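Local atomic coordinates of amidohydrolase 3 domain-containing protein (Bacillus thuringiensis serovar konkukian, PDB entry 3GGM), a protein that is of unknown function but is probably, as a whole, a hydrolase of non-peptide carbon-nitrogen bonds, of which this chain is an N-terminal piece. Residues A[5-10]-A[43-48]; A[24-29]-A[34-39]. All blocks are in the same frame, centred on the assembly; numbering follows the deposited sequence.

Contact 1 of 2, residues A[5-10]-A[43-48]; sequences DMILYN and NSATEK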
ATOM      1  N   ASP A   5     -21.315  12.956  -0.048  1.00 33.61           N
ATOM      2  CA  ASP A   5     -20.667  13.787   0.958  1.00 34.87           C
ATOM      3  C   ASP A   5     -19.337  14.300   0.430  1.00 34.51           C
ATOM      4  O   ASP A   5     -18.891  15.389   0.789  1.00 36.54           O
ATOM      5  CB  ASP A   5     -20.417  12.997   2.245  1.00 37.27           C
ATOM      6  CG  ASP A   5     -21.693  12.451   2.850  1.00 38.97           C
ATOM      7  OD1 ASP A   5     -22.732  13.146   2.770  1.00 40.89           O
ATOM      8  OD2 ASP A   5     -21.651  11.335   3.411  1.00 41.24           O
ATOM      9  N   MET A   6     -18.717  13.514  -0.442  1.00 34.61           N
ATOM     10  CA  MET A   6     -17.421  13.871  -1.000  1.00 33.47           C
ATOM     11  C   MET A   6     -17.314  13.476  -2.468  1.00 31.50           C
ATOM     12  O   MET A   6     -17.862  12.460  -2.884  1.00 28.65           O
ATOM     13  CB  MET A   6     -16.325  13.165  -0.193  1.00 35.53           C
ATOM     14  CG  MET A   6     -14.956  13.136  -0.848  1.00 38.91           C
ATOM     15  SD  MET A   6     -14.149  14.741  -0.892  1.00 43.51           S
ATOM     16  CE  MET A   6     -13.659  14.884   0.857  1.00 43.28           C
ATOM     17  N   ILE A   7     -16.605  14.291  -3.241  1.00 29.60           N
ATOM     18  CA  ILE A   7     -16.382  14.022  -4.656  1.00 28.59           C
ATOM     19  C   ILE A   7     -14.940  14.374  -4.995  1.00 27.33           C
ATOM     20  O   ILE A   7     -14.541  15.531  -4.898  1.00 26.44           O
ATOM     21  CB  ILE A   7     -17.300  14.862  -5.564  1.00 29.34           C
ATOM     22  CG1 ILE A   7     -18.755  14.420  -5.389  1.00 31.76           C
ATOM     23  CG2 ILE A   7     -16.855  14.718  -7.018  1.00 30.60           C
ATOM     24  CD1 ILE A   7     -19.733  15.154  -6.286  1.00 30.81           C
ATOM     25  N   LEU A   8     -14.151  13.365  -5.350  1.00 24.97           N
ATOM     26  CA  LEU A   8     -12.768  13.598  -5.732  1.00 24.39           C
ATOM     27  C   LEU A   8     -12.787  13.511  -7.249  1.00 23.04           C
ATOM     28  O   LEU A   8     -13.270  12.522  -7.799  1.00 23.16           O
ATOM     29  CB  LEU A   8     -11.848  12.518  -5.162  1.00 24.87           C
ATOM     30  CG  LEU A   8     -11.709  12.401  -3.639  1.00 26.54           C
ATOM     31  CD1 LEU A   8     -12.916  11.676  -3.061  1.00 28.53           C
ATOM     32  CD2 LEU A   8     -10.450  11.619  -3.311  1.00 26.97           C
ATOM     33  N   TYR A   9     -12.286  14.544  -7.924  1.00 21.91           N
ATOM     34  CA  TYR A   9     -12.277  14.541  -9.389  1.00 21.98           C
ATOM     35  C   TYR A   9     -10.954  15.007  -9.990  1.00 21.37           C
ATOM     36  O   TYR A   9     -10.041  15.419  -9.276  1.00 18.21           O
ATOM     37  CB  TYR A   9     -13.407  15.416  -9.931  1.00 21.09           C
ATOM     38  CG  TYR A   9     -13.235  16.880  -9.590  1.00 22.63           C
ATOM     39  CD1 TYR A   9     -13.437  17.346  -8.292  1.00 22.41           C
ATOM     40  CD2 TYR A   9     -12.811  17.788 -10.559  1.00 21.92           C
ATOM     41  CE1 TYR A   9     -13.215  18.695  -7.964  1.00 23.62           C
ATOM     42  CE2 TYR A   9     -12.587  19.127 -10.246  1.00 24.66           C
ATOM     43  CZ  TYR A   9     -12.788  19.575  -8.952  1.00 24.09           C
ATOM     44  OH  TYR A   9     -12.549  20.899  -8.660  1.00 26.13           O
ATOM     45  N   ASN A  10     -10.880  14.936 -11.317  1.00 20.07           N
ATOM     46  CA  ASN A  10      -9.701  15.321 -12.085  1.00 20.13           C
ATOM     47  C   ASN A  10      -8.440  14.568 -11.658  1.00 20.81           C
ATOM     48  O   ASN A  10      -7.347  15.147 -11.534  1.00 19.58           O
ATOM     49  CB  ASN A  10      -9.488  16.839 -11.997  1.00 20.01           C
ATOM     50  CG  ASN A  10      -8.358  17.316 -12.878  1.00 20.39           C
ATOM     51  OD1 ASN A  10      -8.226  16.880 -14.018  1.00 18.99           O
ATOM     52  ND2 ASN A  10      -7.539  18.235 -12.359  1.00 19.15           N
ATOM     53  N   ASN A  43     -22.100  17.462 -11.054  1.00 33.54           N
ATOM     54  CA  ASN A  43     -23.464  17.956 -11.227  1.00 35.98           C
ATOM     55  C   ASN A  43     -24.386  17.429 -10.133  1.00 35.89           C
ATOM     56  O   ASN A  43     -25.453  17.997  -9.882  1.00 35.94           O
ATOM     57  CB  ASN A  43     -24.025  17.553 -12.592  1.00 36.22           C
ATOM     58  CG  ASN A  43     -23.249  18.155 -13.742  1.00 37.50           C
ATOM     59  OD1 ASN A  43     -22.849  19.315 -13.686  1.00 37.12           O
ATOM     60  ND2 ASN A  43     -23.040  17.372 -14.797  1.00 37.97           N
ATOM     61  N   SER A  44     -23.969  16.351  -9.477  1.00 35.56           N
ATOM     62  CA  SER A  44     -24.767  15.739  -8.413  1.00 36.36           C
ATOM     63  C   SER A  44     -24.472  16.365  -7.058  1.00 36.88           C
ATOM     64  O   SER A  44     -25.191  16.134  -6.086  1.00 37.04           O
ATOM     65  CB  SER A  44     -24.469  14.244  -8.334  1.00 37.29           C
ATOM     66  OG  SER A  44     -23.180  14.030  -7.782  1.00 36.79           O
ATOM     67  N   ALA A  45     -23.411  17.159  -6.997  1.00 37.03           N
ATOM     68  CA  ALA A  45     -23.007  17.806  -5.758  1.00 39.88           C
ATOM     69  C   ALA A  45     -23.915  18.968  -5.345  1.00 42.07           C
ATOM     70  O   ALA A  45     -24.619  19.550  -6.170  1.00 41.21           O
ATOM     71  CB  ALA A  45     -21.572  18.305  -5.890  1.00 38.17           C
ATOM     72  N   THR A  46     -23.886  19.288  -4.055  1.00 45.37           N
ATOM     73  CA  THR A  46     -24.643  20.405  -3.493  1.00 48.83           C
ATOM     74  C   THR A  46     -23.748  21.066  -2.446  1.00 50.38           C
ATOM     75  O   THR A  46     -22.693  20.535  -2.104  1.00 52.22           O
ATOM     76  CB  THR A  46     -25.965  19.953  -2.813  1.00 48.21           C
ATOM     77  OG1 THR A  46     -25.674  19.103  -1.698  1.00 50.78           O
ATOM     78  CG2 THR A  46     -26.843  19.212  -3.801  1.00 47.58           C
ATOM     79  N   GLU A  47     -24.172  22.221  -1.949  1.00 51.69           N
ATOM     80  CA  GLU A  47     -23.420  22.976  -0.950  1.00 53.02           C
ATOM     81  C   GLU A  47     -22.697  22.109   0.084  1.00 52.75           C
ATOM     82  O   GLU A  47     -21.568  22.407   0.476  1.00 53.90           O
ATOM     83  CB  GLU A  47     -24.365  23.943  -0.225  1.00 55.33           C
ATOM     84  CG  GLU A  47     -25.041  24.966  -1.137  1.00 58.36           C
ATOM     85  CD  GLU A  47     -24.168  26.180  -1.416  1.00 60.12           C
ATOM     86  OE1 GLU A  47     -23.889  26.948  -0.462  1.00 60.55           O
ATOM     87  OE2 GLU A  47     -23.763  26.368  -2.585  1.00 60.31           O
ATOM     88  N   LYS A  48     -23.343  21.031   0.515  1.00 51.78           N
ATOM     89  CA  LYS A  48     -22.772  20.147   1.524  1.00 50.71           C
ATOM     90  C   LYS A  48     -21.686  19.181   1.047  1.00 49.00           C
ATOM     91  O   LYS A  48     -20.841  18.753   1.833  1.00 49.84           O
ATOM     92  CB  LYS A  48     -23.890  19.348   2.195  1.00 51.74           C
ATOM     93  CG  LYS A  48     -24.920  20.215   2.903  1.00 53.64           C
ATOM     94  CD  LYS A  48     -25.879  19.372   3.735  1.00 54.07           C
ATOM     95  CE  LYS A  48     -26.890  20.246   4.465  1.00 53.40           C
ATOM     96  NZ  LYS A  48     -27.776  19.425   5.342  1.00 53.25           N
TER
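Ile-7 on strand 6-9 meets Ser-44 and Ala-45 of an irregular segment whose direction from 44 to 48 runs 126° from that of residues 5 to 7, the alpha carbons of Ile-7 and Ala-45 staying 7.7 Å apart. Two methyl groups close the gap: Ile-7 CD1 lies 3.7 Å from Ala-45 CB. The same CD1 lies 3.9 Å from Ser-44 OG, a van der Waals touch; the hydroxyl's hydrogen bond goes to the Leu-41 carbonyl. With CG1 anti to the carbonyl carbon (chi1 -67°) and the chain extended beyond it (chi2 -178°), the ethyl arm of Ile-7 carries its end out to the loop; Leu-42 also packs on this side chain. At the other end the approach is looser, and Asp-5 O stands 4.0 Å from Lys-48 O, two acceptors with no bond between them. The side chain of Asp-5 starts out away from the loop, and its OD2 accepts the backbone N-H of Asp-30, while the lysine chain leads off from the strand. Asp-5 and Met-6 both face Ile-28 in a classic beta bulge. The arrangement is that of a connecting loop, between strands 32-37 and 50-53, laid over an isoleucine of a mixed beta-sheet.

Contact 2 of 2, residues A[24-29]-A[34-39]; sequences SAIAIT and TAVGGD
Ala-27 and Ala-35 form a hydrogen-bonded pair in the antiparallel hairpin of strands 22-29 and 32-37, where the axes of 25-29 and 34-37 come within 4.7 Å and are antiparallel at 174°. Ala-27 uses both its backbone polar groups across the pairing: its N-H goes to Ala-35 O at 2.8 Å, nearly straight at 161°, and its carbonyl accepts the N-H of Thr-34. Because Thr-34 and Ala-35 both face Ala-27, this end is a classic beta bulge. A second one closes the far end, where Gly-37 O receives Ser-24 N at 3.1 Å and, through a weak, bent bond, Ala-25 N. Gly-37 N returns a bond to Ala-25 O at 3.0 Å, and that carbonyl also takes a CA-H...O contact from Val-36. The next amide, Gly-38 N, is satisfied by the Glu-40 carboxylate.

Between the bulges lies the non-hydrogen-bonded pair Ile-26 and Val-36. Ile-26 CG1, anti to the backbone N (chi1 -175°), slants across Val-36 CG1 at 4.0 Å; Leu-16 of a third subunit packs on the valine. Near the turn, Thr-29 OG1 and Thr-34 OG1 lie 2.4 Å apart, too short for an ordinary hydrogen bond, so its details are doubtful; Thr-34 OG1 also makes a weak one to the Leu-32 carbonyl. The chemistry implies a hairpin pinned chiefly by main-chain bonds, with the small side chains of Ala-25, Ala-27 and Ala-35 on one face and the larger aliphatic ones of Ile-26 and Val-36 on the other.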
ATOM      1  N   SER A  24     -11.730   9.294 -13.672  1.00 16.76           N
ATOM      2  CA  SER A  24     -11.034  10.478 -13.168  1.00 17.57           C
ATOM      3  C   SER A  24     -11.731  11.070 -11.954  1.00 16.96           C
ATOM      4  O   SER A  24     -11.225  11.998 -11.335  1.00 17.23           O
ATOM      5  CB  SER A  24     -10.933  11.553 -14.253  1.00 17.77           C
ATOM      6  OG  SER A  24     -12.216  12.003 -14.666  1.00 19.50           O
ATOM      7  N   ALA A  25     -12.898  10.538 -11.615  1.00 18.31           N
ATOM      8  CA  ALA A  25     -13.642  11.074 -10.487  1.00 19.09           C
ATOM      9  C   ALA A  25     -14.445  10.007  -9.763  1.00 20.00           C
ATOM     10  O   ALA A  25     -14.938   9.071 -10.370  1.00 18.47           O
ATOM     11  CB  ALA A  25     -14.570  12.161 -10.965  1.00 19.40           C
ATOM     12  N   ILE A  26     -14.586  10.178  -8.456  1.00 20.39           N
ATOM     13  CA  ILE A  26     -15.339   9.227  -7.661  1.00 24.92           C
ATOM     14  C   ILE A  26     -16.193   9.994  -6.658  1.00 23.95           C
ATOM     15  O   ILE A  26     -15.790  11.060  -6.180  1.00 23.59           O
ATOM     16  CB  ILE A  26     -14.371   8.273  -6.918  1.00 26.24           C
ATOM     17  CG1 ILE A  26     -15.145   7.196  -6.170  1.00 28.88           C
ATOM     18  CG2 ILE A  26     -13.524   9.060  -5.937  1.00 26.36           C
ATOM     19  CD1 ILE A  26     -14.237   6.188  -5.487  1.00 32.25           C
ATOM     20  N   ALA A  27     -17.377   9.462  -6.359  1.00 24.46           N
ATOM     21  CA  ALA A  27     -18.285  10.090  -5.399  1.00 25.83           C
ATOM     22  C   ALA A  27     -18.466   9.145  -4.217  1.00 27.39           C
ATOM     23  O   ALA A  27     -18.644   7.933  -4.399  1.00 27.19           O
ATOM     24  CB  ALA A  27     -19.649  10.392  -6.048  1.00 24.87           C
ATOM     25  N   ILE A  28     -18.430   9.713  -3.017  1.00 27.15           N
ATOM     26  CA  ILE A  28     -18.561   8.948  -1.781  1.00 29.07           C
ATOM     27  C   ILE A  28     -19.703   9.493  -0.939  1.00 31.26           C
ATOM     28  O   ILE A  28     -19.793  10.702  -0.707  1.00 29.72           O
ATOM     29  CB  ILE A  28     -17.258   9.025  -0.944  1.00 29.24           C
ATOM     30  CG1 ILE A  28     -16.088   8.472  -1.760  1.00 28.69           C
ATOM     31  CG2 ILE A  28     -17.420   8.256   0.381  1.00 27.37           C
ATOM     32  CD1 ILE A  28     -14.741   8.638  -1.080  1.00 32.08           C
ATOM     33  N   THR A  29     -20.578   8.595  -0.491  1.00 33.46           N
ATOM     34  CA  THR A  29     -21.712   8.971   0.347  1.00 34.99           C
ATOM     35  C   THR A  29     -21.628   8.113   1.601  1.00 36.35           C
ATOM     36  O   THR A  29     -21.697   6.886   1.533  1.00 34.37           O
ATOM     37  CB  THR A  29     -23.034   8.730  -0.389  1.00 35.64           C
ATOM     38  OG1 THR A  29     -22.990   9.411  -1.650  1.00 37.12           O
ATOM     39  CG2 THR A  29     -24.212   9.262   0.428  1.00 35.87           C
ATOM     40  N   THR A  34     -20.541   5.865  -4.305  1.00 37.21           N
ATOM     41  CA  THR A  34     -21.881   6.044  -4.865  1.00 35.85           C
ATOM     42  C   THR A  34     -21.885   6.126  -6.382  1.00 33.62           C
ATOM     43  O   THR A  34     -22.900   5.847  -7.026  1.00 32.57           O
ATOM     44  CB  THR A  34     -22.513   7.352  -4.375  1.00 36.86           C
ATOM     45  OG1 THR A  34     -22.164   7.573  -3.011  1.00 40.59           O
ATOM     46  CG2 THR A  34     -24.026   7.287  -4.512  1.00 40.21           C
ATOM     47  N   ALA A  35     -20.763   6.556  -6.949  1.00 30.40           N
ATOM     48  CA  ALA A  35     -20.648   6.678  -8.397  1.00 28.83           C
ATOM     49  C   ALA A  35     -19.206   6.952  -8.801  1.00 28.70           C
ATOM     50  O   ALA A  35     -18.404   7.430  -7.993  1.00 26.52           O
ATOM     51  CB  ALA A  35     -21.546   7.810  -8.897  1.00 29.72           C
ATOM     52  N   VAL A  36     -18.895   6.636 -10.056  1.00 27.27           N
ATOM     53  CA  VAL A  36     -17.570   6.857 -10.627  1.00 27.75           C
ATOM     54  C   VAL A  36     -17.772   7.358 -12.042  1.00 27.62           C
ATOM     55  O   VAL A  36     -18.810   7.103 -12.649  1.00 25.86           O
ATOM     56  CB  VAL A  36     -16.725   5.560 -10.696  1.00 26.60           C
ATOM     57  CG1 VAL A  36     -16.461   5.029  -9.294  1.00 25.59           C
ATOM     58  CG2 VAL A  36     -17.429   4.514 -11.562  1.00 26.52           C
ATOM     59  N   GLY A  37     -16.779   8.071 -12.563  1.00 27.79           N
ATOM     60  CA  GLY A  37     -16.868   8.597 -13.915  1.00 27.85           C
ATOM     61  C   GLY A  37     -15.948   9.792 -14.103  1.00 28.37           C
ATOM     62  O   GLY A  37     -14.782   9.751 -13.702  1.00 28.93           O
ATOM     63  N   GLY A  38     -16.475  10.854 -14.706  1.00 28.94           N
ATOM     64  CA  GLY A  38     -15.688  12.047 -14.951  1.00 29.41           C
ATOM     65  C   GLY A  38     -16.215  13.241 -14.183  1.00 28.32           C
ATOM     66  O   GLY A  38     -16.948  13.086 -13.205  1.00 28.67           O
ATOM     67  N   ASP A  39     -15.870  14.445 -14.620  1.00 27.36           N
ATOM     68  CA  ASP A  39     -16.344  15.618 -13.904  1.00 28.71           C
ATOM     69  C   ASP A  39     -17.867  15.815 -13.947  1.00 28.01           C
ATOM     70  O   ASP A  39     -18.372  16.712 -13.289  1.00 25.71           O
ATOM     71  CB  ASP A  39     -15.618  16.887 -14.380  1.00 33.45           C
ATOM     72  CG  ASP A  39     -15.571  17.011 -15.887  1.00 36.02           C
ATOM     73  OD1 ASP A  39     -16.630  16.855 -16.529  1.00 39.08           O
ATOM     74  OD2 ASP A  39     -14.471  17.273 -16.427  1.00 38.93           O
TER

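Contacts 1 and 2 meet along the pairing of strands 6-9 and 22-29, their centres about 8 Å apart. Leu-8 O lies 2.8 Å from Ile-26 N and Asp-5 N lies 2.8 Å from Ile-28 O, both probable hydrogen bonds, so strand 22-29 has strand 6-9 along one edge and strand 32-37 along the other. Side chains join them too, Tyr-9 CB approaching Ala-25 CB at 3.6 Å. In sequence, the whole hairpin of contact 2 falls between the two segments of contact 1, and the chain leaving Gly-38 and Asp-39 continues into the loop that returns to Ile-7. Together they build one beta-sheet region; no active site or ligand is identified in this fragment.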